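Type-2 ice-structuring protein (Brachyopsis rostratus, PDB 2ZIB) binds to ice crystals and inhibits their growth, protecting the blood of the fish from freezing in sea water at subzero temperatures. Local coordinates at residues P93-D98 with C114-P119; W78-G83 with C103-T108; I64-G69 with A122-I127; A12-H17 with C128-I133; R20-E25 with H44-H49. One frame throughout, in Å; residues are numbered along the deposited sequence. Where two conformers were deposited one is given.

Interaction 1: residues P93-D98 with C114-P119; sequences PTKPND and CWDDLP
Lys95 lays its methylenes over the carboxylate of Asp116, CD coming within 3.2 Å of OD1. The bend at chi2 (-56°) swings CD into this place, and the rest of the chain runs on extended past the carboxylate, where NZ is 4.4 Å from Asp116 OD1, beyond salt-bridge range. A water closes the gap instead, accepting from Lys95 NZ at 2.6 Å and donating to Asp116 OD2 at 2.7 Å. The neighbouring Asp117 does the main polar work. Both its oxygens use their syn lone pairs toward successive backbone amides: Asn97 N reaches Asp117 OD1 at 2.9 Å and Asp98 N reaches Asp117 OD2 at 2.9 Å. Pro96 CB packs 3.5 Å from Asp117 OD2, and a cis peptide joins Lys95 to Pro96, just ahead of the two donors. The carboxylate of Asp98 stands nearly perpendicular to that of Asp117, while its OD1 is taken up by Trp78 NE1. The cis-proline loop facing a Trp-Asp-Asp strand probably occupies the place of the EPN and WND elements that carry calcium in other C-type lectins; this protein is calcium-independent.

Interaction 2: residues W78-G83 with C103-T108; sequences WSWTDG and CCMQMT
With CG anti to the backbone N (chi1 -177°) and SD again anti at chi2, Met105 reaches straight across to Trp80, and its last torsion, chi3 -76°, folds CE back toward Trp78. The thioether thus ends between two indoles. Its sulfur approaches the outer corner of Trp80, with SD 3.5 Å from CH2, and sits 4.3 Å from the centroid of the six-membered ring at 52° off the normal, an oblique Met-aromatic contact. The methyl carbon CE touches both rings, 4.0 Å from Trp78 CE3 and 4.1 Å from Trp80 CH2. Nearer the backbone, Trp78 CZ3 packs 3.9 Å from Met105 CB and 3.5 Å from the carbonyl oxygen of Cys103. No hydrogen bond joins the segments, and the meeting is mostly apolar, apart from the Cys103 carbonyl at the Trp78 rim. A classic beta bulge sets Cys103 and Cys104 together opposite Leu118, and each is tied by a disulfide, to Cys72 and Cys120 respectively. Strand 79-80 pairs with strand 69-70 in a small antiparallel sheet; its tryptophan Trp80 and the preceding Trp78 lie against strand 104-107, which runs between strands 65-67 and 115-118 of the larger sheet.

Interaction 3: residues I64-G69 with A122-I127; sequences IVWIGG and ASHASI
Ala122 meets the indole of Trp66 twice: its carbonyl oxygen lies in the ring plane and accepts from NE1 at 3.1 Å, through a bent bond (136°), while its CB touches CZ2 at 3.8 Å. NE1 has its stronger partner in Met29 O, and the bent bond to Ala122 O is the lesser of the two. His124 follows, wedged between Trp66 and Ile64. Its CB rests over the five-membered ring of the indole, and the imidazole turns an edge to that face in a T-shaped pair, the planes 76° apart. Over the imidazole itself sits Ile64 CG2, 3.5 Å from the ring centroid in a CH-pi contact. At Ala125 the backbones begin to pair, its carbonyl oxygen accepting from Trp66 N at 2.9 Å; its own N donates to a water that in turn donates to Ile64 O. This is the parallel pairing of strands 65-67 and 124-131 within the C-type lectin fold, where strand 104-107 flanks strand 65-67 along its other edge. Ser126 stands level with Trp66, their CB atoms 4.0 Å apart on one face of the sheet. Ile127 N then gives a weak bond of 3.4 Å to Trp66 O, and its CG2 lies 3.7 Å from CG2 of Ile67, the two side chains side by side and pointing the same way, Ile67 touching Ile48 and Ile127 touching Ala46 and helix 51-60.

Interaction 4: residues A12-H17 with C128-I133; sequences AGWTLH and CAKAAI
The contact joins the two ends of the C-type lectin fold, where Trp14 and Leu16 of the N-terminal segment reach past strand 20-26 to Lys130, Cys128 and Ala132 of the C-terminal one. Strand 20-26 pairs with both strand 15-17 and strand 124-131, so these side chains meet across an intervening strand, with no hydrogen bond between the segments. Lys130 gives the largest single share from its segment. Its CG lies between the backbone N and the carbonyl carbon (chi1 59°), and beyond CG the chain is extended, passing at about a right angle to the indole of Trp14. CE hangs over the six-membered ring, 3.5 Å from its centroid and only 6° off the normal. NZ, 4.1 Å from the same centroid, adds a cation-pi contact, and CG closes in at 3.7 Å from Trp14 CZ3. The far corner of the indole meets Cys128, with CH2 3.8 Å from CB; that cysteine is disulfide-bonded to Cys38. Further along, Leu16 CD1 touches Ala132 CB at 3.7 Å. Tyr23 of the intervening strand also meets the Trp14 ring. Lys130 NZ has a hydrogen bond to Lys41 O as well, so the ammonium is probably stabilised by both the carbonyl dipole and the pi cloud, while its methylenes serve as an apolar lid on the tryptophan.

Interaction 5: residues R20-E25 with H44-H49; sequences RCFYSE and HLASIH. With SO4 (sulfate ion), chain B.
The carbonyl oxygen of Ser47 is gripped by both terminal nitrogens of Arg20, NH1 at 2.9 Å and NH2 at 3.1 Å. The oxygen lies in the guanidinium plane, whereas the two donors come from the same face of the Ser47 carbonyl plane, NH1 35° out of it. A bend at chi3 (73°) turns NE away from the line of the chain. One face of the guanidinium lies against Phe22 CZ, and NH1 also forms a salt bridge with Glu53 OE2, so that both ring packing and charge limit its rotation. A water extends the network: it accepts from Ser47 N, donates to Leu45 O and takes a weak bond from Arg20 NH2. The hydroxyl of Ser47 receives a hydrogen bond from His49 NE2 at 2.8 Å and also bonds Asp82 OD2. His49 ND1 is paired with Asp87 OD1; Asp87 may favour, and the nearby Arg20 oppose, a protonated imidazole. Beside this polar group, Phe22 CE2 presents the ring edge to Ala46 CB at 4.3 Å. At the other end of segment 44-49, His44 NE2 donates almost straight (168°) to O2 of a sulfate ion, probably from the crystallisation liquor, at 2.7 Å. Strands 20-26 and 44-45 both pair antiparallel with strand 124-131; Arg20 and Phe22 bridge from the first to the loop that follows the second, with helix 51-60 supplying Glu53 to the arginine and Ile57 to the phenylalanine.

In the fold
Interactions 2 and 5 are buried, the first almost wholly apolar and the second centred on an arginine and a backbone carbonyl; they touch through Trp80 against Ser47 and Ile48. Interaction 3, partly buried, is the one with direct strand pairing, and its strand 65-67 adjoins strand 104-107 of interaction 2. Strand 124-131 is common to interactions 3 and 4, while strand 20-26 of interaction 5 pairs with both strands used in interaction 4. Interactions 1 and 4, both only partly buried, lie furthest out, about 14 and 13 Å from the chain's centre on opposite sides, their centres about 27 Å apart: one rests on carboxylates and backbone amides, the other on a lysine over an indole.

Interaction 1: residues P93-D98 with C114-P119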
# COMPACT_ATOMS: atom_id res chain seq x y z
N PRO A 93 -12.90 7.68 -9.04
CA PRO A 93 -14.08 7.51 -9.88
C PRO A 93 -13.76 6.73 -11.13
O PRO A 93 -12.76 6.97 -11.78
CB PRO A 93 -14.48 8.96 -10.25
CG PRO A 93 -13.96 9.77 -9.15
CD PRO A 93 -12.66 9.09 -8.69
N THR A 94 -14.68 5.81 -11.47
CA THR A 94 -14.62 4.91 -12.63
C THR A 94 -13.56 3.81 -12.55
O THR A 94 -13.39 3.05 -13.48
CB THR A 94 -14.49 5.66 -13.98
OG1 THR A 94 -13.12 6.03 -14.20
CG2 THR A 94 -15.29 6.96 -14.00
N LYS A 95 -12.81 3.79 -11.45
CA LYS A 95 -11.78 2.74 -11.27
C LYS A 95 -12.28 1.68 -10.31
O LYS A 95 -13.20 1.93 -9.52
CB LYS A 95 -10.49 3.46 -10.74
CG LYS A 95 -10.07 4.66 -11.58
CD LYS A 95 -9.87 4.31 -13.03
CE LYS A 95 -9.58 5.59 -13.77
NZ LYS A 95 -9.24 5.33 -15.22
N PRO A 96 -11.70 0.48 -10.32
CA PRO A 96 -10.57 0.07 -11.16
C PRO A 96 -10.98 -0.28 -12.59
O PRO A 96 -12.12 -0.64 -12.82
CB PRO A 96 -10.07 -1.19 -10.41
CG PRO A 96 -11.33 -1.82 -9.79
CD PRO A 96 -12.15 -0.60 -9.41
N ASN A 97 -10.06 -0.19 -13.54
CA ASN A 97 -10.41 -0.65 -14.92
C ASN A 97 -10.38 -2.19 -15.01
O ASN A 97 -11.06 -2.72 -15.89
CB ASN A 97 -9.52 -0.07 -16.02
CG ASN A 97 -9.93 1.28 -16.41
OD1 ASN A 97 -10.93 1.49 -17.16
ND2 ASN A 97 -9.20 2.24 -15.90
N ASP A 98 -9.66 -2.86 -14.10
CA ASP A 98 -9.64 -4.33 -14.09
C ASP A 98 -9.17 -4.91 -15.45
O ASP A 98 -9.65 -5.97 -15.89
CB ASP A 98 -10.99 -4.90 -13.66
CG ASP A 98 -11.26 -4.69 -12.21
OD1 ASP A 98 -10.30 -4.39 -11.42
OD2 ASP A 98 -12.41 -4.87 -11.76
N CYS A 114 -6.99 8.67 -3.75
CA CYS A 114 -7.84 7.59 -4.22
C CYS A 114 -7.03 6.59 -5.05
O CYS A 114 -6.01 6.95 -5.70
CB CYS A 114 -9.06 8.13 -4.98
SG CYS A 114 -8.71 9.07 -6.51
N TRP A 115 -7.49 5.34 -5.06
CA TRP A 115 -6.71 4.26 -5.66
C TRP A 115 -6.97 4.08 -7.16
O TRP A 115 -8.07 4.35 -7.65
CB TRP A 115 -7.03 2.93 -4.99
CG TRP A 115 -6.88 2.93 -3.50
CD1 TRP A 115 -6.31 3.87 -2.66
CD2 TRP A 115 -7.39 1.91 -2.65
NE1 TRP A 115 -6.41 3.46 -1.34
CE2 TRP A 115 -7.09 2.27 -1.31
CE3 TRP A 115 -8.09 0.70 -2.89
CZ2 TRP A 115 -7.46 1.47 -0.20
CZ3 TRP A 115 -8.45 -0.12 -1.77
CH2 TRP A 115 -8.13 0.29 -0.45
N ASP A 116 -5.96 3.61 -7.88
CA ASP A 116 -6.10 3.28 -9.28
C ASP A 116 -5.21 2.09 -9.58
O ASP A 116 -4.23 1.84 -8.85
CB ASP A 116 -5.76 4.50 -10.14
CG ASP A 116 -6.23 4.42 -11.58
OD1 ASP A 116 -6.93 3.47 -11.99
OD2 ASP A 116 -5.93 5.38 -12.33
N ASP A 117 -5.53 1.38 -10.67
CA ASP A 117 -4.76 0.22 -11.09
C ASP A 117 -3.95 0.57 -12.32
O ASP A 117 -4.48 1.00 -13.34
CB ASP A 117 -5.68 -1.02 -11.28
CG ASP A 117 -6.89 -0.85 -12.17
OD1 ASP A 117 -7.44 0.25 -12.41
OD2 ASP A 117 -7.41 -1.91 -12.59
N LEU A 118 -2.63 0.47 -12.16
CA LEU A 118 -1.65 0.94 -13.16
C LEU A 118 -0.77 -0.24 -13.58
O LEU A 118 -0.73 -1.27 -12.88
CB LEU A 118 -0.75 2.02 -12.54
CG LEU A 118 -1.26 3.46 -12.60
CD1 LEU A 118 -1.25 4.02 -13.99
CD2 LEU A 118 -2.65 3.71 -11.96
N PRO A 119 0.01 -0.08 -14.66
CA PRO A 119 1.00 -1.12 -14.99
C PRO A 119 2.00 -1.31 -13.85
O PRO A 119 2.60 -0.34 -13.38
CB PRO A 119 1.68 -0.56 -16.24
CG PRO A 119 0.65 0.38 -16.83
CD PRO A 119 0.02 1.04 -15.62
O HOH W 1 -6.66 5.22 -14.89

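Interaction 2: residues W78-G83 with C103-T108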
# COMPACT_ATOMS: atom_id res chain seq x y z
N TRP A 78 -8.99 -8.57 -6.62
CA TRP A 78 -7.95 -7.87 -5.86
C TRP A 78 -7.57 -8.68 -4.61
O TRP A 78 -8.43 -9.22 -3.92
CB TRP A 78 -8.42 -6.43 -5.51
CG TRP A 78 -8.51 -5.61 -6.73
CD1 TRP A 78 -9.62 -5.45 -7.54
CD2 TRP A 78 -7.42 -4.99 -7.41
NE1 TRP A 78 -9.25 -4.80 -8.69
CE2 TRP A 78 -7.91 -4.50 -8.63
CE3 TRP A 78 -6.03 -4.85 -7.13
CZ2 TRP A 78 -7.09 -3.87 -9.57
CZ3 TRP A 78 -5.24 -4.22 -8.05
CH2 TRP A 78 -5.75 -3.74 -9.26
N SER A 79 -6.29 -8.64 -4.28
CA SER A 79 -5.74 -9.21 -3.05
C SER A 79 -4.66 -8.30 -2.52
O SER A 79 -3.98 -7.61 -3.28
CB SER A 79 -4.94 -10.49 -3.47
OG SER A 79 -5.71 -11.45 -4.21
N TRP A 80 -4.48 -8.35 -1.20
CA TRP A 80 -3.34 -7.70 -0.56
C TRP A 80 -2.17 -8.66 -0.42
O TRP A 80 -2.39 -9.84 -0.03
CB TRP A 80 -3.71 -7.20 0.83
CG TRP A 80 -4.77 -6.12 0.90
CD1 TRP A 80 -6.01 -6.22 1.51
CD2 TRP A 80 -4.68 -4.76 0.44
NE1 TRP A 80 -6.70 -5.04 1.41
CE2 TRP A 80 -5.90 -4.11 0.79
CE3 TRP A 80 -3.68 -4.02 -0.22
CZ2 TRP A 80 -6.14 -2.77 0.47
CZ3 TRP A 80 -3.91 -2.67 -0.51
CH2 TRP A 80 -5.15 -2.06 -0.17
N THR A 81 -0.95 -8.19 -0.62
CA THR A 81 0.20 -9.10 -0.49
C THR A 81 0.37 -9.65 0.93
O THR A 81 0.99 -10.70 1.11
CB THR A 81 1.50 -8.43 -0.89
OG1 THR A 81 1.65 -7.23 -0.12
CG2 THR A 81 1.54 -8.10 -2.39
N ASP A 82 -0.16 -8.95 1.93
CA ASP A 82 -0.04 -9.44 3.31
C ASP A 82 -1.14 -10.44 3.67
O ASP A 82 -1.18 -10.89 4.81
CB ASP A 82 -0.01 -8.29 4.32
CG ASP A 82 -1.27 -7.47 4.35
OD1 ASP A 82 -2.28 -7.84 3.71
OD2 ASP A 82 -1.29 -6.43 5.06
N GLY A 83 -2.02 -10.81 2.74
CA GLY A 83 -3.05 -11.81 3.02
C GLY A 83 -4.25 -11.29 3.79
O GLY A 83 -5.17 -12.09 4.08
N CYS A 103 -2.36 -4.04 -13.52
CA CYS A 103 -2.98 -4.81 -12.43
C CYS A 103 -2.40 -4.59 -11.06
O CYS A 103 -2.69 -5.33 -10.15
CB CYS A 103 -3.02 -6.31 -12.81
SG CYS A 103 -1.39 -7.07 -13.04
N CYS A 104 -1.65 -3.49 -10.91
CA CYS A 104 -1.10 -3.15 -9.59
C CYS A 104 -1.75 -1.88 -9.01
O CYS A 104 -1.98 -0.88 -9.73
CB CYS A 104 0.41 -2.96 -9.70
SG CYS A 104 1.30 -4.52 -9.74
N MET A 105 -2.03 -1.89 -7.70
CA MET A 105 -2.75 -0.80 -7.05
C MET A 105 -1.83 0.27 -6.51
O MET A 105 -0.83 -0.02 -5.84
CB MET A 105 -3.53 -1.40 -5.90
CG MET A 105 -4.43 -0.44 -5.13
SD MET A 105 -4.99 -1.15 -3.56
CE MET A 105 -6.26 -2.31 -4.07
N GLN A 106 -2.19 1.53 -6.74
CA GLN A 106 -1.48 2.63 -6.15
C GLN A 106 -2.47 3.64 -5.56
O GLN A 106 -3.61 3.72 -5.99
CB GLN A 106 -0.62 3.39 -7.15
CG GLN A 106 -1.35 3.86 -8.37
CD GLN A 106 -0.50 4.67 -9.33
OE1 GLN A 106 -0.91 5.78 -9.68
NE2 GLN A 106 0.65 4.15 -9.74
N MET A 107 -1.96 4.43 -4.61
CA MET A 107 -2.61 5.71 -4.24
C MET A 107 -2.16 6.71 -5.30
O MET A 107 -0.93 6.89 -5.51
CB MET A 107 -2.20 6.15 -2.84
CG MET A 107 -2.59 5.14 -1.76
SD MET A 107 -1.88 5.56 -0.15
CE MET A 107 -3.24 6.17 0.72
N THR A 108 -3.13 7.40 -5.93
CA THR A 108 -2.83 8.33 -7.00
C THR A 108 -2.38 9.70 -6.50
O THR A 108 -2.32 9.96 -5.29
CB THR A 108 -4.01 8.50 -7.95
OG1 THR A 108 -5.11 9.12 -7.26
CG2 THR A 108 -4.48 7.19 -8.59

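Interaction 3: residues I64-G69 with A122-I127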
# COMPACT_ATOMS: atom_id res chain seq x y z
N ILE A 64 2.21 10.00 -5.56
CA ILE A 64 1.76 8.61 -5.89
C ILE A 64 2.61 7.62 -5.11
O ILE A 64 3.85 7.73 -5.04
CB ILE A 64 1.98 8.34 -7.39
CG1 ILE A 64 1.03 9.20 -8.23
CG2 ILE A 64 1.76 6.85 -7.68
CD1 ILE A 64 1.36 9.19 -9.70
N VAL A 65 1.96 6.60 -4.55
CA VAL A 65 2.71 5.51 -3.90
C VAL A 65 2.08 4.18 -4.24
O VAL A 65 0.84 4.02 -4.24
CB VAL A 65 2.79 5.62 -2.33
CG1 VAL A 65 3.74 6.72 -1.92
CG2 VAL A 65 1.41 5.74 -1.66
N TRP A 66 2.92 3.20 -4.52
CA TRP A 66 2.46 1.82 -4.55
C TRP A 66 1.98 1.34 -3.18
O TRP A 66 2.63 1.64 -2.18
CB TRP A 66 3.58 0.90 -5.04
CG TRP A 66 3.96 1.02 -6.46
CD1 TRP A 66 5.25 1.16 -6.96
CD2 TRP A 66 3.10 0.88 -7.62
NE1 TRP A 66 5.23 1.10 -8.33
CE2 TRP A 66 3.95 0.87 -8.77
CE3 TRP A 66 1.72 0.63 -7.79
CZ2 TRP A 66 3.43 0.72 -10.07
CZ3 TRP A 66 1.22 0.51 -9.09
CH2 TRP A 66 2.08 0.54 -10.21
N ILE A 67 0.85 0.65 -3.17
CA ILE A 67 0.36 -0.08 -1.97
C ILE A 67 0.14 -1.53 -2.33
O ILE A 67 0.39 -1.93 -3.49
CB ILE A 67 -0.86 0.63 -1.34
CG1 ILE A 67 -2.01 0.79 -2.37
CG2 ILE A 67 -0.40 2.00 -0.75
CD1 ILE A 67 -3.30 1.30 -1.74
N GLY A 68 -0.31 -2.35 -1.38
CA GLY A 68 -0.13 -3.79 -1.56
C GLY A 68 -1.15 -4.56 -2.36
O GLY A 68 -1.18 -5.79 -2.28
N GLY A 69 -1.97 -3.88 -3.16
CA GLY A 69 -3.02 -4.53 -3.91
C GLY A 69 -2.53 -4.95 -5.29
O GLY A 69 -1.82 -4.21 -6.00
N ALA A 122 5.42 0.53 -13.62
CA ALA A 122 5.60 1.96 -13.37
C ALA A 122 6.48 2.18 -12.13
O ALA A 122 6.41 1.42 -11.14
CB ALA A 122 4.23 2.67 -13.19
N SER A 123 7.26 3.25 -12.15
CA SER A 123 8.23 3.51 -11.12
C SER A 123 7.72 4.55 -10.15
O SER A 123 7.58 5.71 -10.51
CB SER A 123 9.49 4.03 -11.81
OG SER A 123 10.50 4.12 -10.82
N HIS A 124 7.43 4.14 -8.92
CA HIS A 124 6.84 5.02 -7.91
C HIS A 124 7.42 4.74 -6.55
O HIS A 124 7.90 3.62 -6.26
CB HIS A 124 5.31 4.84 -7.85
CG HIS A 124 4.61 5.23 -9.12
ND1 HIS A 124 4.58 6.53 -9.59
CD2 HIS A 124 3.88 4.49 -10.00
CE1 HIS A 124 3.86 6.55 -10.70
NE2 HIS A 124 3.41 5.34 -10.95
N ALA A 125 7.38 5.76 -5.69
CA ALA A 125 7.61 5.57 -4.26
C ALA A 125 6.57 4.58 -3.71
O ALA A 125 5.61 4.20 -4.42
CB ALA A 125 7.53 6.94 -3.55
N SER A 126 6.74 4.17 -2.44
CA SER A 126 5.87 3.14 -1.90
C SER A 126 5.78 3.28 -0.41
O SER A 126 6.55 4.01 0.23
CB SER A 126 6.39 1.77 -2.33
OG SER A 126 7.75 1.56 -1.91
N ILE A 127 4.90 2.49 0.17
CA ILE A 127 4.73 2.46 1.63
C ILE A 127 4.60 1.02 2.08
O ILE A 127 3.81 0.23 1.51
CB ILE A 127 3.57 3.34 2.12
CG1 ILE A 127 3.50 3.40 3.64
CG2 ILE A 127 2.33 3.00 1.46
CD1 ILE A 127 3.63 4.84 4.21
O HOH W 2 5.90 8.00 -6.76

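Interaction 4: residues A12-H17 with C128-I133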
# COMPACT_ATOMS: atom_id res chain seq x y z
N ALA A 12 13.21 2.05 14.28
CA ALA A 12 13.68 3.31 13.72
C ALA A 12 13.41 3.42 12.23
O ALA A 12 13.74 2.55 11.43
CB ALA A 12 15.14 3.45 14.00
N GLY A 13 12.83 4.55 11.86
CA GLY A 13 12.53 4.79 10.47
C GLY A 13 11.07 4.49 10.14
O GLY A 13 10.60 4.98 9.12
N TRP A 14 10.35 3.79 11.01
CA TRP A 14 8.95 3.44 10.79
C TRP A 14 8.10 4.24 11.76
O TRP A 14 8.57 4.60 12.86
CB TRP A 14 8.79 1.94 11.03
CG TRP A 14 9.54 1.05 10.12
CD1 TRP A 14 10.90 0.97 9.96
CD2 TRP A 14 8.97 0.09 9.23
NE1 TRP A 14 11.20 0.02 9.02
CE2 TRP A 14 10.03 -0.53 8.53
CE3 TRP A 14 7.64 -0.26 8.89
CZ2 TRP A 14 9.82 -1.52 7.54
CZ3 TRP A 14 7.42 -1.26 7.93
CH2 TRP A 14 8.52 -1.89 7.28
N THR A 15 6.83 4.45 11.42
CA THR A 15 5.93 5.25 12.24
C THR A 15 4.71 4.45 12.64
O THR A 15 4.21 3.59 11.88
CB THR A 15 5.53 6.53 11.53
OG1 THR A 15 4.89 6.24 10.26
CG2 THR A 15 6.74 7.38 11.27
N LEU A 16 4.22 4.73 13.85
CA LEU A 16 3.17 3.96 14.46
C LEU A 16 1.77 4.52 14.16
O LEU A 16 1.51 5.71 14.34
CB LEU A 16 3.42 3.96 16.00
CG LEU A 16 2.40 3.17 16.82
CD1 LEU A 16 2.41 1.67 16.56
CD2 LEU A 16 2.64 3.43 18.28
N HIS A 17 0.86 3.65 13.72
CA HIS A 17 -0.57 3.96 13.74
C HIS A 17 -1.31 2.74 14.23
O HIS A 17 -1.22 1.67 13.62
CB HIS A 17 -1.13 4.36 12.34
CG HIS A 17 -2.62 4.54 12.36
ND1 HIS A 17 -3.51 3.52 12.07
CD2 HIS A 17 -3.37 5.58 12.77
CE1 HIS A 17 -4.75 3.95 12.24
NE2 HIS A 17 -4.69 5.18 12.72
N CYS A 128 5.44 0.67 3.08
CA CYS A 128 5.38 -0.67 3.67
C CYS A 128 4.68 -0.63 5.01
O CYS A 128 4.62 0.43 5.66
CB CYS A 128 6.80 -1.21 3.96
SG CYS A 128 7.96 -1.18 2.55
N ALA A 129 4.19 -1.79 5.45
CA ALA A 129 3.64 -1.92 6.80
C ALA A 129 4.04 -3.26 7.40
O ALA A 129 4.32 -4.23 6.67
CB ALA A 129 2.12 -1.80 6.76
N LYS A 130 4.03 -3.30 8.73
CA LYS A 130 4.20 -4.56 9.47
C LYS A 130 3.67 -4.33 10.89
O LYS A 130 3.40 -3.18 11.29
CB LYS A 130 5.66 -5.03 9.53
CG LYS A 130 6.66 -4.04 10.20
CD LYS A 130 8.09 -4.50 9.95
CE LYS A 130 9.10 -3.55 10.53
NZ LYS A 130 10.50 -4.00 10.19
N ALA A 131 3.49 -5.41 11.64
CA ALA A 131 2.98 -5.28 13.01
C ALA A 131 3.94 -4.48 13.89
O ALA A 131 5.18 -4.59 13.77
CB ALA A 131 2.80 -6.64 13.59
N ALA A 132 3.37 -3.67 14.77
CA ALA A 132 4.15 -2.98 15.78
C ALA A 132 4.71 -3.96 16.84
O ALA A 132 4.28 -5.12 16.96
CB ALA A 132 3.32 -1.89 16.42
N ILE A 133 5.67 -3.48 17.62
CA ILE A 133 6.36 -4.26 18.64
C ILE A 133 5.79 -3.95 20.02
O ILE A 133 5.39 -4.92 20.71
CB ILE A 133 7.85 -3.93 18.59
CG1 ILE A 133 8.45 -4.43 17.27
CG2 ILE A 133 8.60 -4.48 19.80
CD1 ILE A 133 9.73 -3.70 16.86
OXT ILE A 133 5.78 -2.78 20.41

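Interaction 5: residues R20-E25 with H44-H49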
# COMPACT_ATOMS: atom_id res chain seq x y z
N ARG A 20 0.05 -1.04 13.96
CA ARG A 20 0.93 -1.24 12.79
C ARG A 20 2.01 -0.17 12.71
O ARG A 20 1.83 0.96 13.19
CB ARG A 20 0.06 -1.26 11.52
CG ARG A 20 -1.01 -2.35 11.53
CD ARG A 20 -1.96 -2.20 10.36
NE ARG A 20 -1.32 -2.60 9.12
CZ ARG A 20 -1.84 -2.32 7.91
NH1 ARG A 20 -2.90 -1.53 7.77
NH2 ARG A 20 -1.22 -2.79 6.82
N CYS A 21 3.09 -0.54 12.01
CA CYS A 21 4.20 0.36 11.72
C CYS A 21 4.32 0.54 10.22
O CYS A 21 4.14 -0.44 9.47
CB CYS A 21 5.53 -0.23 12.25
SG CYS A 21 5.56 -0.37 14.02
N PHE A 22 4.60 1.78 9.80
CA PHE A 22 4.61 2.14 8.38
C PHE A 22 5.97 2.70 8.00
O PHE A 22 6.60 3.43 8.77
CB PHE A 22 3.50 3.15 8.10
CG PHE A 22 2.13 2.55 8.29
CD1 PHE A 22 1.55 2.49 9.56
CD2 PHE A 22 1.45 1.99 7.21
CE1 PHE A 22 0.31 1.91 9.75
CE2 PHE A 22 0.18 1.38 7.38
CZ PHE A 22 -0.39 1.36 8.65
N TYR A 23 6.41 2.38 6.80
CA TYR A 23 7.67 2.87 6.24
C TYR A 23 7.46 3.52 4.90
O TYR A 23 6.95 2.89 3.99
CB TYR A 23 8.64 1.69 6.08
CG TYR A 23 10.00 2.17 5.60
CD1 TYR A 23 10.86 2.78 6.49
CD2 TYR A 23 10.38 2.05 4.28
CE1 TYR A 23 12.09 3.26 6.07
CE2 TYR A 23 11.62 2.53 3.81
CZ TYR A 23 12.45 3.15 4.73
OH TYR A 23 13.67 3.64 4.34
N SER A 24 7.89 4.78 4.80
CA SER A 24 7.79 5.51 3.55
C SER A 24 9.08 5.31 2.77
O SER A 24 10.12 5.81 3.18
CB SER A 24 7.49 6.99 3.85
OG SER A 24 7.42 7.68 2.64
N GLU A 25 8.99 4.56 1.66
CA GLU A 25 10.11 4.30 0.78
C GLU A 25 10.10 5.35 -0.33
O GLU A 25 9.27 5.31 -1.26
CB GLU A 25 10.00 2.90 0.17
CG GLU A 25 11.10 2.58 -0.85
CD GLU A 25 12.48 2.73 -0.27
OE1 GLU A 25 12.91 1.83 0.49
OE2 GLU A 25 13.14 3.76 -0.55
N HIS A 44 5.34 -5.85 4.20
CA HIS A 44 4.69 -5.93 2.87
C HIS A 44 4.39 -4.52 2.46
O HIS A 44 4.28 -3.63 3.32
CB HIS A 44 3.37 -6.74 2.94
CG HIS A 44 3.57 -8.21 3.12
ND1 HIS A 44 4.01 -9.01 2.09
CD2 HIS A 44 3.45 -9.00 4.21
CE1 HIS A 44 4.11 -10.26 2.54
NE2 HIS A 44 3.78 -10.28 3.82
N LEU A 45 4.13 -4.31 1.16
CA LEU A 45 3.45 -3.06 0.81
C LEU A 45 2.19 -2.92 1.68
O LEU A 45 1.53 -3.93 1.96
CB LEU A 45 3.06 -3.12 -0.67
CG LEU A 45 4.21 -2.85 -1.64
CD1 LEU A 45 3.78 -3.17 -3.07
CD2 LEU A 45 4.72 -1.42 -1.54
N ALA A 46 1.84 -1.70 2.06
CA ALA A 46 0.75 -1.54 3.01
C ALA A 46 -0.58 -1.99 2.43
O ALA A 46 -0.95 -1.64 1.30
CB ALA A 46 0.65 -0.07 3.40
N SER A 47 -1.35 -2.69 3.27
CA SER A 47 -2.79 -2.86 3.04
C SER A 47 -3.54 -1.80 3.84
O SER A 47 -3.05 -1.31 4.87
CB SER A 47 -3.21 -4.27 3.42
OG SER A 47 -3.03 -4.45 4.82
N ILE A 48 -4.74 -1.46 3.38
CA ILE A 48 -5.53 -0.37 3.95
C ILE A 48 -6.95 -0.86 4.21
O ILE A 48 -7.61 -1.43 3.33
CB ILE A 48 -5.55 0.82 3.00
CG1 ILE A 48 -4.12 1.27 2.64
CG2 ILE A 48 -6.39 1.97 3.60
CD1 ILE A 48 -4.02 2.53 1.79
N HIS A 49 -7.42 -0.67 5.45
CA HIS A 49 -8.65 -1.35 5.90
C HIS A 49 -9.71 -0.42 6.42
O HIS A 49 -10.74 -0.88 6.89
CB HIS A 49 -8.29 -2.39 6.97
CG HIS A 49 -7.38 -3.43 6.42
ND1 HIS A 49 -7.85 -4.42 5.60
CD2 HIS A 49 -6.03 -3.56 6.46
CE1 HIS A 49 -6.83 -5.13 5.15
NE2 HIS A 49 -5.71 -4.64 5.69
S SO4 B . 4.02 -11.71 6.97
O1 SO4 B . 5.08 -10.63 6.92
O2 SO4 B . 3.69 -12.20 5.65
O3 SO4 B . 4.54 -12.84 7.76
O4 SO4 B . 2.76 -11.14 7.46
O HOH W 3 0.64 -4.44 4.92